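Local coordinates for protein tyrosinase (Burkholderia thailandensis, PDB 5ZRD) that uses a pair of copper ions to hydroxylate monophenols to catechols and, as a tyrosinase, probably oxidises these further to quinones, at residues D338-I343 with L367-P372; R179-G184 with E206-L211. All blocks are in the same frame, centred on the assembly; numbering follows the deposited sequence.

Interaction 1 (D338-I343 with L367-P372)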
loop_
_atom_site.group_PDB
_atom_site.type_symbol
_atom_site.label_atom_id
_atom_site.label_comp_id
_atom_site.label_asym_id
_atom_site.label_seq_id
_atom_site.Cartn_x
_atom_site.Cartn_y
_atom_site.Cartn_z
ATOM N N ASP A 338 -3.598 -32.131 33.638
ATOM C CA ASP A 338 -5.002 -31.731 33.362
ATOM C C ASP A 338 -5.276 -30.249 33.371
ATOM O O ASP A 338 -6.385 -29.817 33.137
ATOM C CB ASP A 338 -5.968 -32.442 34.313
ATOM C CG ASP A 338 -5.962 -33.941 34.138
ATOM O OD1 ASP A 338 -6.678 -34.424 33.236
ATOM O OD2 ASP A 338 -5.217 -34.649 34.846
ATOM N N ARG A 339 -4.283 -29.439 33.631
ATOM C CA ARG A 339 -4.496 -28.013 33.549
ATOM C C ARG A 339 -3.172 -27.360 33.171
ATOM O O ARG A 339 -2.087 -27.832 33.533
ATOM C CB ARG A 339 -5.036 -27.411 34.848
ATOM C CG ARG A 339 -4.282 -27.818 36.106
ATOM C CD ARG A 339 -5.005 -27.292 37.337
ATOM N NE ARG A 339 -4.142 -27.149 38.511
ATOM C CZ ARG A 339 -4.489 -26.525 39.644
ATOM N NH1 ARG A 339 -3.672 -26.536 40.687
ATOM N NH2 ARG A 339 -5.654 -25.905 39.739
ATOM N N LEU A 340 -3.325 -26.296 32.415
ATOM C CA LEU A 340 -2.252 -25.421 32.055
ATOM C C LEU A 340 -2.716 -24.011 32.399
ATOM O O LEU A 340 -3.916 -23.743 32.439
ATOM C CB LEU A 340 -1.944 -25.563 30.558
ATOM C CG LEU A 340 -1.387 -26.916 30.117
ATOM C CD1 LEU A 340 -1.224 -26.957 28.605
ATOM C CD2 LEU A 340 -0.050 -27.202 30.777
ATOM N N ASP A 341 -1.769 -23.135 32.642
ATOM C CA ASP A 341 -2.070 -21.738 32.743
ATOM C C ASP A 341 -0.970 -21.014 31.964
ATOM O O ASP A 341 0.115 -21.522 31.782
ATOM C CB ASP A 341 -2.104 -21.317 34.217
ATOM C CG ASP A 341 -0.873 -21.789 34.988
ATOM O OD1 ASP A 341 -0.843 -22.950 35.454
ATOM O OD2 ASP A 341 0.075 -21.011 35.129
ATOM N N ILE A 342 -1.311 -19.818 31.526
ATOM C CA ILE A 342 -0.495 -18.942 30.779
ATOM C C ILE A 342 -0.536 -17.582 31.468
ATOM O O ILE A 342 -1.589 -17.129 31.847
ATOM C CB ILE A 342 -1.035 -18.919 29.337
ATOM C CG1 ILE A 342 -0.755 -20.280 28.691
ATOM C CG2 ILE A 342 -0.478 -17.758 28.516
ATOM C CD1 ILE A 342 -0.917 -20.310 27.214
ATOM N N ILE A 343 0.615 -16.958 31.683
ATOM C CA ILE A 343 0.643 -15.621 32.280
ATOM C C ILE A 343 0.145 -14.606 31.265
ATOM O O ILE A 343 0.798 -14.401 30.255
ATOM C CB ILE A 343 2.065 -15.280 32.728
ATOM C CG1 ILE A 343 2.492 -16.186 33.883
ATOM C CG2 ILE A 343 2.194 -13.803 33.050
ATOM C CD1 ILE A 343 3.996 -16.352 33.986
ATOM N N LEU A 367 -2.558 -14.542 22.309
ATOM C CA LEU A 367 -2.572 -15.977 22.242
ATOM C C LEU A 367 -2.805 -16.533 23.647
ATOM O O LEU A 367 -2.128 -16.108 24.612
ATOM C CB LEU A 367 -1.231 -16.486 21.703
ATOM C CG LEU A 367 -0.752 -15.839 20.413
ATOM C CD1 LEU A 367 0.607 -16.393 19.980
ATOM C CD2 LEU A 367 -1.770 -16.059 19.320
ATOM N N ASN A 368 -3.716 -17.506 23.738
ATOM C CA ASN A 368 -4.082 -18.129 25.013
ATOM C C ASN A 368 -4.595 -19.569 24.763
ATOM O O ASN A 368 -4.434 -20.111 23.660
ATOM C CB ASN A 368 -5.078 -17.218 25.727
ATOM C CG ASN A 368 -6.321 -17.035 24.886
ATOM O OD1 ASN A 368 -6.999 -18.017 24.597
ATOM N ND2 ASN A 368 -6.549 -15.824 24.402
ATOM N N LEU A 369 -5.188 -20.213 25.767
ATOM C CA LEU A 369 -5.543 -21.665 25.656
ATOM C C LEU A 369 -6.795 -21.863 24.798
ATOM O O LEU A 369 -7.128 -22.995 24.434
ATOM C CB LEU A 369 -5.762 -22.254 27.053
ATOM C CG LEU A 369 -4.531 -22.224 27.958
ATOM C CD1 LEU A 369 -4.928 -22.312 29.423
ATOM C CD2 LEU A 369 -3.559 -23.326 27.592
ATOM N N THR A 370 -7.442 -20.743 24.479
ATOM C CA THR A 370 -8.656 -20.620 23.664
ATOM C C THR A 370 -8.297 -20.425 22.187
ATOM O O THR A 370 -9.142 -20.577 21.324
ATOM C CB THR A 370 -9.490 -19.455 24.240
ATOM O OG1 THR A 370 -10.330 -20.115 25.177
ATOM C CG2 THR A 370 -10.330 -18.652 23.273
ATOM N N THR A 371 -7.061 -20.028 21.893
ATOM C CA THR A 371 -6.707 -19.670 20.514
ATOM C C THR A 371 -6.790 -20.918 19.630
ATOM O O THR A 371 -6.235 -21.954 19.981
ATOM C CB THR A 371 -5.325 -19.005 20.440
ATOM O OG1 THR A 371 -5.303 -17.878 21.313
ATOM C CG2 THR A 371 -4.982 -18.521 19.052
ATOM N N PRO A 372 -7.505 -20.810 18.489
ATOM C CA PRO A 372 -7.558 -21.805 17.421
ATOM C C PRO A 372 -6.143 -22.262 17.031
ATOM O O PRO A 372 -5.265 -21.412 16.772
ATOM C CB PRO A 372 -8.168 -21.101 16.203
ATOM C CG PRO A 372 -8.866 -19.925 16.772
ATOM C CD PRO A 372 -8.024 -19.541 17.965
#

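Interaction 2 (R179-G184 with E206-L211)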
loop_
_atom_site.group_PDB
_atom_site.type_symbol
_atom_site.label_atom_id
_atom_site.label_comp_id
_atom_site.label_asym_id
_atom_site.label_seq_id
_atom_site.Cartn_x
_atom_site.Cartn_y
_atom_site.Cartn_z
ATOM N N ARG A 179 19.149 -33.793 4.491
ATOM C CA ARG A 179 19.671 -33.597 5.808
ATOM C C ARG A 179 21.165 -33.303 5.695
ATOM O O ARG A 179 21.768 -33.491 4.628
ATOM C CB ARG A 179 19.449 -34.873 6.623
ATOM C CG ARG A 179 17.977 -35.171 6.908
ATOM C CD ARG A 179 17.742 -36.621 7.277
ATOM N NE ARG A 179 16.306 -36.915 7.362
ATOM C CZ ARG A 179 15.829 -38.138 7.440
ATOM N NH1 ARG A 179 16.670 -39.133 7.663
ATOM N NH2 ARG A 179 14.535 -38.376 7.272
ATOM N N TYR A 180 21.723 -32.784 6.776
ATOM C CA TYR A 180 23.148 -32.682 6.931
ATOM C C TYR A 180 23.771 -33.984 6.423
ATOM O O TYR A 180 23.284 -35.029 6.775
ATOM C CB TYR A 180 23.450 -32.450 8.403
ATOM C CG TYR A 180 24.892 -32.417 8.820
ATOM C CD1 TYR A 180 25.572 -33.585 9.150
ATOM C CD2 TYR A 180 25.557 -31.212 8.972
ATOM C CE1 TYR A 180 26.902 -33.563 9.541
ATOM C CE2 TYR A 180 26.881 -31.168 9.377
ATOM C CZ TYR A 180 27.554 -32.350 9.674
ATOM O OH TYR A 180 28.830 -32.297 10.153
ATOM N N PRO A 181 24.832 -33.917 5.623
ATOM C CA PRO A 181 25.649 -32.681 5.413
ATOM C C PRO A 181 25.336 -32.001 4.079
ATOM O O PRO A 181 26.127 -31.201 3.598
ATOM C CB PRO A 181 27.084 -33.219 5.351
ATOM C CG PRO A 181 26.876 -34.501 4.575
ATOM C CD PRO A 181 25.563 -35.075 5.087
ATOM N N LEU A 182 24.174 -32.292 3.517
ATOM C CA LEU A 182 23.766 -31.754 2.191
ATOM C C LEU A 182 22.955 -30.450 2.308
ATOM O O LEU A 182 22.372 -30.115 3.362
ATOM C CB LEU A 182 22.935 -32.811 1.460
ATOM C CG LEU A 182 23.648 -34.130 1.154
ATOM C CD1 LEU A 182 22.790 -35.005 0.232
ATOM C CD2 LEU A 182 24.987 -33.857 0.502
ATOM N N SER A 183 22.920 -29.742 1.171
ATOM C CA SER A 183 22.157 -28.543 0.981
ATOM C C SER A 183 21.005 -28.777 -0.004
ATOM O O SER A 183 21.142 -29.469 -1.046
ATOM C CB SER A 183 23.054 -27.452 0.499
ATOM O OG SER A 183 22.359 -26.219 0.448
ATOM N N GLY A 184 19.863 -28.163 0.290
ATOM C CA GLY A 184 18.766 -28.171 -0.691
ATOM C C GLY A 184 18.105 -26.820 -0.892
ATOM O O GLY A 184 16.938 -26.769 -1.178
ATOM N N GLU A 206 26.740 -43.358 2.349
ATOM C CA GLU A 206 27.014 -44.061 3.611
ATOM C C GLU A 206 27.865 -43.151 4.500
ATOM O O GLU A 206 27.663 -43.110 5.698
ATOM C CB GLU A 206 27.696 -45.420 3.416
ATOM C CG GLU A 206 26.933 -46.360 2.492
ATOM C CD GLU A 206 26.922 -47.822 2.920
ATOM O OE1 GLU A 206 28.000 -48.464 2.861
ATOM O OE2 GLU A 206 25.834 -48.318 3.315
ATOM N N LYS A 207 28.802 -42.433 3.901
ATOM C CA LYS A 207 29.677 -41.545 4.643
ATOM C C LYS A 207 28.853 -40.378 5.228
ATOM O O LYS A 207 29.059 -39.959 6.388
ATOM C CB LYS A 207 30.789 -41.091 3.701
ATOM C CG LYS A 207 31.595 -39.885 4.159
ATOM C CD LYS A 207 32.400 -40.112 5.422
ATOM C CE LYS A 207 33.683 -39.309 5.395
ATOM N NZ LYS A 207 34.264 -39.186 6.748
ATOM N N ASN A 208 27.900 -39.891 4.422
ATOM C CA ASN A 208 26.987 -38.822 4.787
ATOM C C ASN A 208 26.222 -39.214 6.060
ATOM O O ASN A 208 26.234 -38.464 7.002
ATOM C CB ASN A 208 26.085 -38.452 3.600
ATOM C CG ASN A 208 26.850 -37.736 2.504
ATOM O OD1 ASN A 208 27.988 -37.308 2.711
ATOM N ND2 ASN A 208 26.242 -37.580 1.342
ATOM N N THR A 209 25.623 -40.408 6.090
ATOM C CA THR A 209 24.933 -40.954 7.276
ATOM C C THR A 209 25.870 -41.062 8.487
ATOM O O THR A 209 25.446 -40.838 9.636
ATOM C CB THR A 209 24.356 -42.341 6.971
ATOM O OG1 THR A 209 23.372 -42.171 5.969
ATOM C CG2 THR A 209 23.729 -43.039 8.158
ATOM N N GLU A 210 27.120 -41.439 8.257
ATOM C CA GLU A 210 28.108 -41.466 9.376
ATOM C C GLU A 210 28.325 -40.044 9.908
ATOM O O GLU A 210 28.309 -39.832 11.133
ATOM C CB GLU A 210 29.437 -42.119 8.961
ATOM C CG GLU A 210 29.307 -43.626 8.741
ATOM C CD GLU A 210 30.500 -44.320 8.097
ATOM O OE1 GLU A 210 31.616 -43.775 8.162
ATOM O OE2 GLU A 210 30.300 -45.406 7.520
ATOM N N LEU A 211 28.527 -39.091 8.998
ATOM C CA LEU A 211 28.728 -37.713 9.405
ATOM C C LEU A 211 27.509 -37.205 10.193
ATOM O O LEU A 211 27.661 -36.495 11.225
ATOM C CB LEU A 211 28.968 -36.853 8.163
ATOM C CG LEU A 211 30.357 -36.981 7.529
ATOM C CD1 LEU A 211 30.416 -36.205 6.220
ATOM C CD2 LEU A 211 31.449 -36.489 8.469
#

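Interaction 1 (D338-I343 with L367-P372)
L369 carries this contact, reaching out of a turn to lie against the extended run L340-I342. With CG beside its backbone N (chi1 -63°), the side chain splits its two methyls between partners: CD1 rests on the backbone carbonyl of L340, 3.5 Å from L340 O, while CD2 sits between L340 CB at 4.1 Å and I342 CD1 at 4.0 Å. I342 and L369 run past one another in opposite directions, so the delta methyl of I342 lies alongside the branch of L369. No hydrogen bond joins the two segments; the contact is van der Waals, alkyl on alkyl and methyl on carbonyl. Both sit near the ends of the long irregular connection between helix 315-334 and strand 372-373, at the surface away from the copper site. A type I beta turn from N368 to T371 presents L369 at its second position, closed by T371 N to N368 O at 3.2 Å. T371 OG1 accepts from N368 N at 2.9 Å, and N368 OD1 accepts from T370 N in an Asx turn, although its placing is less sure. Y250 of helix 250-254 adds to the packed side, touching both L340 and I342. The other side is loose: D341 has its CB turned away from the turn and is exposed, as is T370 at the turn's third position. N368, which opens the turn, packs on I432 of a second subunit.

Interaction 2 (R179-G184 with E206-L211)
P181 sets its ring across the side chain of N208, the two crossing at about a right angle. Its CG comes to 3.5 Å from N208 OD1 and its CD to 3.7 Å from N208 CB, so the proline covers the root of the asparagine as well as its amide. N208 CG stands beside its own backbone N (chi1 -71°); the amide nitrogen ND2 donates to F202 O and has the L182 methyl CD2 beside it at 4.0 Å. R179-L182 is a type VIa beta turn with the cis Y180-P181 peptide at its centre, closed by L182 N to R179 O at 2.9 Å. The cis step lays P181 CB over the centre of the Y180 ring, 4.0 Å above its plane. The ring's edge meets helix 205-221 one turn further on: Y180 CE1 lies 3.5 Å from the carbonyl oxygen L211 O, near the ring plane, and 4.1 Å from L211 CB. Y180 CG is anti to its backbone N (chi1 175°), which carries the ring out to the helix. The Y180 backbone hydrogen-bonds V284 on helix 274-285, which carries the copper ligands H277 and H281. R179 forms a salt bridge with D313.

In the fold
Interaction 2 comes first along the chain and closes before interaction 1 opens. Their centres are 39 Å apart, the nearest atoms about 28 Å apart, and they lie on opposite sides of the chain's centre. They share no helix or strand: 179-184 with 206-211 sets a loop against helix 205-221 within the range of the common central tyrosinase domain, whereas 338-343 with 367-372 joins two parts of one long loop. Neither contact reaches the dicopper centre. Interaction 2 holds its loop beside the helix bearing H277 and H281, the Y180 side chain about 11 Å from that of H281; interaction 1 ties together the loop that follows the H320 helix, at the border with a second subunit.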